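Local structure of thymidylate kinase (Ehrlichia chaffeensis, 3LD9) at residues I116-G128 with F175-A187. The protein probably phosphorylates dTMP to dTDP with ATP as phosphate donor, a step in both the de novo and salvage routes to dTTP. Numbering follows the deposited sequence.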
ATOM      1  N   ILE A 116       8.417  16.392  10.878  1.00 22.84           N
ATOM      2  CA  ILE A 116       9.415  16.126  11.893  1.00 23.32           C
ATOM      3  C   ILE A 116       9.343  17.048  13.112  1.00 24.99           C
ATOM      4  O   ILE A 116       9.724  16.633  14.188  1.00 23.90           O
ATOM      5  CB  ILE A 116      10.866  16.211  11.332  1.00 24.44           C
ATOM      6  CG1 ILE A 116      11.206  17.645  10.860  1.00 25.27           C
ATOM      7  CG2 ILE A 116      11.089  15.143  10.246  1.00 22.04           C
ATOM      8  CD1 ILE A 116      12.553  17.758  10.164  1.00 24.63           C
ATOM      9  N   ASP A 117       8.885  18.290  12.949  1.00 25.13           N
ATOM     10  CA  ASP A 117       8.885  19.197  14.101  1.00 26.63           C
ATOM     11  C   ASP A 117       7.733  18.892  15.082  1.00 26.55           C
ATOM     12  O   ASP A 117       7.889  19.061  16.287  1.00 26.14           O
ATOM     13  CB  ASP A 117       8.876  20.670  13.651  1.00 27.45           C
ATOM     14  CG  ASP A 117      10.026  20.992  12.728  1.00 27.56           C
ATOM     15  OD1 ASP A 117      11.192  20.689  13.097  1.00 28.13           O
ATOM     16  OD2 ASP A 117       9.761  21.513  11.627  1.00 26.52           O
ATOM     17  N   SER A 118       6.588  18.438  14.574  1.00 25.31           N
ATOM     18  CA  SER A 118       5.533  17.971  15.480  1.00 26.51           C
ATOM     19  C   SER A 118       6.057  16.901  16.444  1.00 25.73           C
ATOM     20  O   SER A 118       5.700  16.882  17.612  1.00 25.95           O
ATOM     21  CB  SER A 118       4.314  17.450  14.701  1.00 25.36           C
ATOM     22  OG  SER A 118       3.564  18.595  14.211  1.00 31.34           O
ATOM     23  N   THR A 119       6.902  16.018  15.937  1.00 25.33           N
ATOM     24  CA  THR A 119       7.401  14.900  16.738  1.00 25.27           C
ATOM     25  C   THR A 119       8.279  15.361  17.867  1.00 26.39           C
ATOM     26  O   THR A 119       8.154  14.864  18.977  1.00 28.67           O
ATOM     27  CB  THR A 119       8.155  13.870  15.881  1.00 23.76           C
ATOM     28  OG1 THR A 119       7.387  13.600  14.713  1.00 24.18           O
ATOM     29  CG2 THR A 119       8.330  12.595  16.658  1.00 22.37           C
ATOM     30  N   ILE A 120       9.150  16.329  17.617  1.00 27.55           N
ATOM     31  CA  ILE A 120       9.950  16.944  18.700  1.00 28.50           C
ATOM     32  C   ILE A 120       9.066  17.654  19.721  1.00 29.52           C
ATOM     33  O   ILE A 120       9.230  17.492  20.944  1.00 30.82           O
ATOM     34  CB  ILE A 120      10.980  17.972  18.125  1.00 29.68           C
ATOM     35  CG1 ILE A 120      12.150  17.229  17.461  1.00 29.56           C
ATOM     36  CG2 ILE A 120      11.472  18.898  19.208  1.00 29.22           C
ATOM     37  CD1 ILE A 120      13.183  16.701  18.483  1.00 30.21           C
ATOM     38  N   ALA A 121       8.114  18.444  19.230  1.00 29.34           N
ATOM     39  CA  ALA A 121       7.247  19.191  20.130  1.00 30.48           C
ATOM     40  C   ALA A 121       6.346  18.281  20.971  1.00 30.22           C
ATOM     41  O   ALA A 121       6.231  18.463  22.169  1.00 30.70           O
ATOM     42  CB  ALA A 121       6.410  20.249  19.341  1.00 29.96           C
ATOM     43  N   TYR A 122       5.703  17.304  20.341  1.00 29.56           N
ATOM     44  CA  TYR A 122       4.783  16.442  21.070  1.00 29.93           C
ATOM     45  C   TYR A 122       5.499  15.317  21.814  1.00 30.56           C
ATOM     46  O   TYR A 122       5.308  15.166  23.029  1.00 31.10           O
ATOM     47  CB  TYR A 122       3.705  15.889  20.151  1.00 29.03           C
ATOM     48  CG  TYR A 122       2.608  16.895  19.892  1.00 29.88           C
ATOM     49  CD1 TYR A 122       2.689  17.816  18.842  1.00 28.61           C
ATOM     50  CD2 TYR A 122       1.513  16.958  20.734  1.00 31.26           C
ATOM     51  CE1 TYR A 122       1.672  18.731  18.617  1.00 28.38           C
ATOM     52  CE2 TYR A 122       0.506  17.875  20.534  1.00 31.92           C
ATOM     53  CZ  TYR A 122       0.580  18.754  19.482  1.00 32.40           C
ATOM     54  OH  TYR A 122      -0.449  19.671  19.351  1.00 36.89           O
ATOM     55  N   GLN A 123       6.302  14.511  21.110  1.00 29.74           N
ATOM     56  CA  GLN A 123       6.925  13.341  21.756  1.00 29.56           C
ATOM     57  C   GLN A 123       8.069  13.753  22.691  1.00 30.38           C
ATOM     58  O   GLN A 123       8.317  13.090  23.716  1.00 30.69           O
ATOM     59  CB  GLN A 123       7.443  12.324  20.728  1.00 28.64           C
ATOM     60  CG  GLN A 123       6.354  11.364  20.158  1.00 29.29           C
ATOM     61  CD  GLN A 123       5.134  12.106  19.649  1.00 28.80           C
ATOM     62  OE1 GLN A 123       5.212  12.750  18.622  1.00 30.88           O
ATOM     63  NE2 GLN A 123       4.021  12.043  20.380  1.00 26.72           N
ATOM     64  N   GLY A 124       8.770  14.820  22.326  1.00 29.74           N
ATOM     65  CA  GLY A 124       9.927  15.272  23.087  1.00 32.22           C
ATOM     66  C   GLY A 124       9.577  16.209  24.245  1.00 33.63           C
ATOM     67  O   GLY A 124       9.714  15.864  25.400  1.00 34.78           O
ATOM     68  N   TYR A 125       9.098  17.400  23.928  1.00 34.45           N
ATOM     69  CA  TYR A 125       8.741  18.355  24.985  1.00 36.09           C
ATOM     70  C   TYR A 125       7.501  17.896  25.734  1.00 36.05           C
ATOM     71  O   TYR A 125       7.498  17.853  26.958  1.00 37.58           O
ATOM     72  CB  TYR A 125       8.535  19.743  24.399  1.00 36.11           C
ATOM     73  CG  TYR A 125       9.822  20.481  24.116  1.00 37.53           C
ATOM     74  CD1 TYR A 125      10.637  20.125  23.053  1.00 37.20           C
ATOM     75  CD2 TYR A 125      10.212  21.561  24.905  1.00 40.88           C
ATOM     76  CE1 TYR A 125      11.826  20.830  22.782  1.00 39.08           C
ATOM     77  CE2 TYR A 125      11.395  22.273  24.645  1.00 41.70           C
ATOM     78  CZ  TYR A 125      12.195  21.892  23.587  1.00 40.98           C
ATOM     79  OH  TYR A 125      13.347  22.588  23.333  1.00 42.35           O
ATOM     80  N   GLY A 126       6.455  17.541  24.999  1.00 34.65           N
ATOM     81  CA  GLY A 126       5.215  17.057  25.604  1.00 35.36           C
ATOM     82  C   GLY A 126       5.410  15.845  26.507  1.00 36.08           C
ATOM     83  O   GLY A 126       5.202  15.922  27.727  1.00 37.43           O
ATOM     84  N   GLN A 127       5.844  14.742  25.911  1.00 34.96           N
ATOM     85  CA  GLN A 127       5.964  13.462  26.612  1.00 35.67           C
ATOM     86  C   GLN A 127       7.315  13.232  27.307  1.00 35.88           C
ATOM     87  O   GLN A 127       7.466  12.266  28.015  1.00 35.99           O
ATOM     88  CB  GLN A 127       5.715  12.304  25.653  1.00 34.19           C
ATOM     89  CG  GLN A 127       4.469  12.433  24.800  1.00 36.91           C
ATOM     90  CD  GLN A 127       3.307  11.687  25.368  1.00 40.97           C
ATOM     91  OE1 GLN A 127       3.065  11.743  26.575  1.00 46.89           O
ATOM     92  NE2 GLN A 127       2.607  10.929  24.513  1.00 41.35           N
ATOM     93  N   GLY A 128       8.299  14.098  27.093  1.00 36.73           N
ATOM     94  CA  GLY A 128       9.574  13.987  27.820  1.00 37.90           C
ATOM     95  C   GLY A 128      10.612  13.083  27.183  1.00 37.20           C
ATOM     96  O   GLY A 128      11.633  12.793  27.806  1.00 37.95           O
ATOM     97  N   PHE A 175       1.233  20.298  29.800  1.00 50.77           N
ATOM     98  CA  PHE A 175       1.559  19.587  28.561  1.00 47.34           C
ATOM     99  C   PHE A 175       1.425  20.515  27.348  1.00 45.63           C
ATOM    100  O   PHE A 175       2.357  20.646  26.551  1.00 43.88           O
ATOM    101  CB  PHE A 175       0.657  18.357  28.401  1.00 46.11           C
ATOM    102  CG  PHE A 175       1.011  17.493  27.219  1.00 43.93           C
ATOM    103  CD1 PHE A 175       1.759  16.342  27.398  1.00 43.27           C
ATOM    104  CD2 PHE A 175       0.591  17.836  25.922  1.00 41.65           C
ATOM    105  CE1 PHE A 175       2.088  15.542  26.316  1.00 41.32           C
ATOM    106  CE2 PHE A 175       0.926  17.052  24.843  1.00 40.24           C
ATOM    107  CZ  PHE A 175       1.674  15.893  25.038  1.00 40.20           C
ATOM    108  N   TYR A 176       0.280  21.176  27.213  1.00 45.93           N
ATOM    109  CA  TYR A 176       0.100  22.134  26.116  1.00 45.22           C
ATOM    110  C   TYR A 176       1.223  23.165  26.079  1.00 45.63           C
ATOM    111  O   TYR A 176       1.770  23.468  25.020  1.00 45.24           O
ATOM    112  CB  TYR A 176      -1.235  22.878  26.211  1.00 46.35           C
ATOM    113  N   TYR A 177       1.584  23.697  27.227  1.00 47.43           N
ATOM    114  CA  TYR A 177       2.562  24.767  27.241  1.00 48.41           C
ATOM    115  C   TYR A 177       3.975  24.251  26.928  1.00 46.46           C
ATOM    116  O   TYR A 177       4.769  24.976  26.329  1.00 46.47           O
ATOM    117  CB  TYR A 177       2.571  25.493  28.575  1.00 51.59           C
ATOM    118  CG  TYR A 177       1.246  26.062  29.091  1.00 55.87           C
ATOM    119  CD1 TYR A 177       0.411  26.859  28.294  1.00 55.77           C
ATOM    120  CD2 TYR A 177       0.876  25.858  30.439  1.00 59.99           C
ATOM    121  CE1 TYR A 177      -0.787  27.383  28.819  1.00 58.45           C
ATOM    122  CE2 TYR A 177      -0.304  26.372  30.969  1.00 62.32           C
ATOM    123  CZ  TYR A 177      -1.140  27.125  30.175  1.00 63.16           C
ATOM    124  OH  TYR A 177      -2.297  27.614  30.790  1.00 65.98           O
ATOM    125  N   ARG A 178       4.297  23.020  27.330  1.00 44.68           N
ATOM    126  CA  ARG A 178       5.580  22.419  26.938  1.00 42.79           C
ATOM    127  C   ARG A 178       5.683  22.268  25.426  1.00 40.22           C
ATOM    128  O   ARG A 178       6.713  22.580  24.838  1.00 40.04           O
ATOM    129  CB  ARG A 178       5.812  21.062  27.617  1.00 42.50           C
ATOM    130  CG  ARG A 178       6.151  21.142  29.106  1.00 43.74           C
ATOM    131  CD  ARG A 178       6.758  19.809  29.640  1.00 43.60           C
ATOM    132  NE  ARG A 178       5.888  18.637  29.426  1.00 41.15           N
ATOM    133  CZ  ARG A 178       4.869  18.271  30.209  1.00 43.07           C
ATOM    134  NH1 ARG A 178       4.546  18.959  31.296  1.00 44.96           N
ATOM    135  NH2 ARG A 178       4.155  17.199  29.903  1.00 42.13           N
ATOM    136  N   VAL A 179       4.607  21.795  24.801  1.00 38.78           N
ATOM    137  CA  VAL A 179       4.548  21.635  23.353  1.00 36.36           C
ATOM    138  C   VAL A 179       4.801  22.963  22.647  1.00 37.01           C
ATOM    139  O   VAL A 179       5.567  23.041  21.683  1.00 35.47           O
ATOM    140  CB  VAL A 179       3.182  21.038  22.911  1.00 35.63           C
ATOM    141  CG1 VAL A 179       3.075  20.973  21.395  1.00 33.33           C
ATOM    142  CG2 VAL A 179       2.963  19.620  23.539  1.00 34.04           C
ATOM    143  N   ARG A 180       4.154  24.011  23.139  1.00 38.49           N
ATOM    144  CA  ARG A 180       4.310  25.342  22.580  1.00 39.78           C
ATOM    145  C   ARG A 180       5.766  25.779  22.704  1.00 40.24           C
ATOM    146  O   ARG A 180       6.358  26.283  21.754  1.00 39.53           O
ATOM    147  CB  ARG A 180       3.417  26.323  23.339  1.00 42.30           C
ATOM    148  CG  ARG A 180       3.269  27.713  22.701  1.00 46.87           C
ATOM    149  CD  ARG A 180       2.281  28.543  23.536  1.00 52.96           C
ATOM    150  NE  ARG A 180       2.816  29.827  23.990  1.00 59.36           N
ATOM    151  CZ  ARG A 180       3.574  29.996  25.071  1.00 63.77           C
ATOM    152  NH1 ARG A 180       3.932  28.969  25.834  1.00 65.49           N
ATOM    153  NH2 ARG A 180       3.994  31.210  25.380  1.00 67.47           N
ATOM    154  N   ASP A 181       6.347  25.572  23.877  1.00 41.15           N
ATOM    155  CA  ASP A 181       7.768  25.858  24.059  1.00 42.31           C
ATOM    156  C   ASP A 181       8.631  25.105  23.056  1.00 39.98           C
ATOM    157  O   ASP A 181       9.566  25.659  22.511  1.00 40.83           O
ATOM    158  CB  ASP A 181       8.223  25.482  25.467  1.00 44.05           C
ATOM    159  CG  ASP A 181       7.785  26.489  26.521  1.00 46.73           C
ATOM    160  OD1 ASP A 181       7.473  27.668  26.192  1.00 47.53           O
ATOM    161  OD2 ASP A 181       7.747  26.060  27.690  1.00 47.62           O
ATOM    162  N   GLY A 182       8.312  23.844  22.820  1.00 38.53           N
ATOM    163  CA  GLY A 182       9.029  23.034  21.819  1.00 37.14           C
ATOM    164  C   GLY A 182       9.037  23.637  20.413  1.00 35.88           C
ATOM    165  O   GLY A 182      10.078  23.759  19.778  1.00 35.50           O
ATOM    166  N   PHE A 183       7.883  24.065  19.945  1.00 35.59           N
ATOM    167  CA  PHE A 183       7.831  24.760  18.666  1.00 35.80           C
ATOM    168  C   PHE A 183       8.685  26.035  18.619  1.00 37.71           C
ATOM    169  O   PHE A 183       9.316  26.311  17.601  1.00 38.45           O
ATOM    170  CB  PHE A 183       6.384  25.059  18.265  1.00 34.77           C
ATOM    171  CG  PHE A 183       5.622  23.834  17.813  1.00 33.77           C
ATOM    172  CD1 PHE A 183       6.089  23.063  16.760  1.00 29.49           C
ATOM    173  CD2 PHE A 183       4.437  23.470  18.424  1.00 33.55           C
ATOM    174  CE1 PHE A 183       5.401  21.957  16.342  1.00 30.52           C
ATOM    175  CE2 PHE A 183       3.748  22.359  18.013  1.00 32.83           C
ATOM    176  CZ  PHE A 183       4.225  21.599  16.952  1.00 31.01           C
ATOM    177  N   TYR A 184       8.736  26.790  19.706  1.00 40.23           N
ATOM    178  CA  TYR A 184       9.538  28.017  19.719  1.00 42.25           C
ATOM    179  C   TYR A 184      11.031  27.713  19.688  1.00 42.53           C
ATOM    180  O   TYR A 184      11.781  28.354  18.943  1.00 43.48           O
ATOM    181  CB  TYR A 184       9.221  28.886  20.935  1.00 44.82           C
ATOM    182  CG  TYR A 184       7.885  29.606  20.895  1.00 47.87           C
ATOM    183  CD1 TYR A 184       7.241  29.910  19.685  1.00 49.13           C
ATOM    184  CD2 TYR A 184       7.285  30.029  22.078  1.00 51.81           C
ATOM    185  CE1 TYR A 184       6.015  30.592  19.673  1.00 50.92           C
ATOM    186  CE2 TYR A 184       6.076  30.705  22.070  1.00 53.19           C
ATOM    187  CZ  TYR A 184       5.447  30.981  20.882  1.00 52.47           C
ATOM    188  OH  TYR A 184       4.244  31.639  20.910  1.00 53.76           O
ATOM    189  N   ASP A 185      11.462  26.741  20.486  1.00 41.91           N
ATOM    190  CA  ASP A 185      12.864  26.315  20.468  1.00 42.32           C
ATOM    191  C   ASP A 185      13.290  25.783  19.106  1.00 40.27           C
ATOM    192  O   ASP A 185      14.406  26.046  18.677  1.00 41.67           O
ATOM    193  CB  ASP A 185      13.140  25.252  21.535  1.00 42.44           C
ATOM    194  CG  ASP A 185      13.090  25.811  22.926  1.00 45.91           C
ATOM    195  OD1 ASP A 185      13.106  27.055  23.075  1.00 49.34           O
ATOM    196  OD2 ASP A 185      13.027  25.013  23.873  1.00 46.92           O
ATOM    197  N   ILE A 186      12.425  25.038  18.434  1.00 38.33           N
ATOM    198  CA  ILE A 186      12.746  24.547  17.080  1.00 36.66           C
ATOM    199  C   ILE A 186      12.951  25.745  16.127  1.00 37.57           C
ATOM    200  O   ILE A 186      13.892  25.756  15.312  1.00 38.05           O
ATOM    201  CB  ILE A 186      11.650  23.605  16.527  1.00 34.94           C
ATOM    202  CG1 ILE A 186      11.581  22.319  17.343  1.00 33.40           C
ATOM    203  CG2 ILE A 186      11.898  23.257  15.014  1.00 33.53           C
ATOM    204  CD1 ILE A 186      10.382  21.493  17.028  1.00 32.95           C
ATOM    205  N   ALA A 187      12.077  26.747  16.245  1.00 37.68           N
ATOM    206  CA  ALA A 187      12.162  27.940  15.430  1.00 38.44           C
ATOM    207  C   ALA A 187      13.488  28.651  15.689  1.00 40.79           C
ATOM    208  O   ALA A 187      14.184  29.003  14.737  1.00 41.53           O
ATOM    209  CB  ALA A 187      10.996  28.866  15.715  1.00 38.47           C
TER
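Asp117 meets Ile186 through its carboxylate: Asp117 OD1 lies 3.3 Å from Ile186 CG2, while OD2 carries a salt bridge to Arg193 outside the pair of helices. Beyond it, Ile120 CG2 rests 3.6 Å from Ile186 CD1. Ala121 marks where the CA traces come nearest, its CA 4.6 Å from that of Gly182. Its CB stands over the centre of the Phe183 ring, 11° off the normal, a CH-pi contact; Phe183 is a knob seated among Asp117, Ser118, Ala121 and Tyr122. A chi1 of 175° swings Val179 CG1 opposite the backbone N and over one face of the Tyr122 ring, whose hydroxyl hydrogen-bonds Asp30 N in the predicted ATP-binding loop. Tyr125 lays its ring flat on the backbone of the other helix, Gly182 CA sitting 3.4 Å from the ring centroid, and Tyr125 OH donates to the anti lone pair of Asp185 OD2 at 2.5 Å. Gly126 CA lies 3.9 Å from the Phe175 ring centroid, a CH-pi contact offset toward the rim. Arg178 brings NE to Tyr125 O at 3.0 Å and NH2 to Gly126 O at 2.7 Å, the latter nearly straight (164°) and in the carbonyl plane; NE adds a longer, more bent bond to Gly126 O. Tyr122 and Phe183, which lies beside Gly28, thus probably tie the apolar core to the P-loop, while Arg178 and Asp185 fasten its exposed edge.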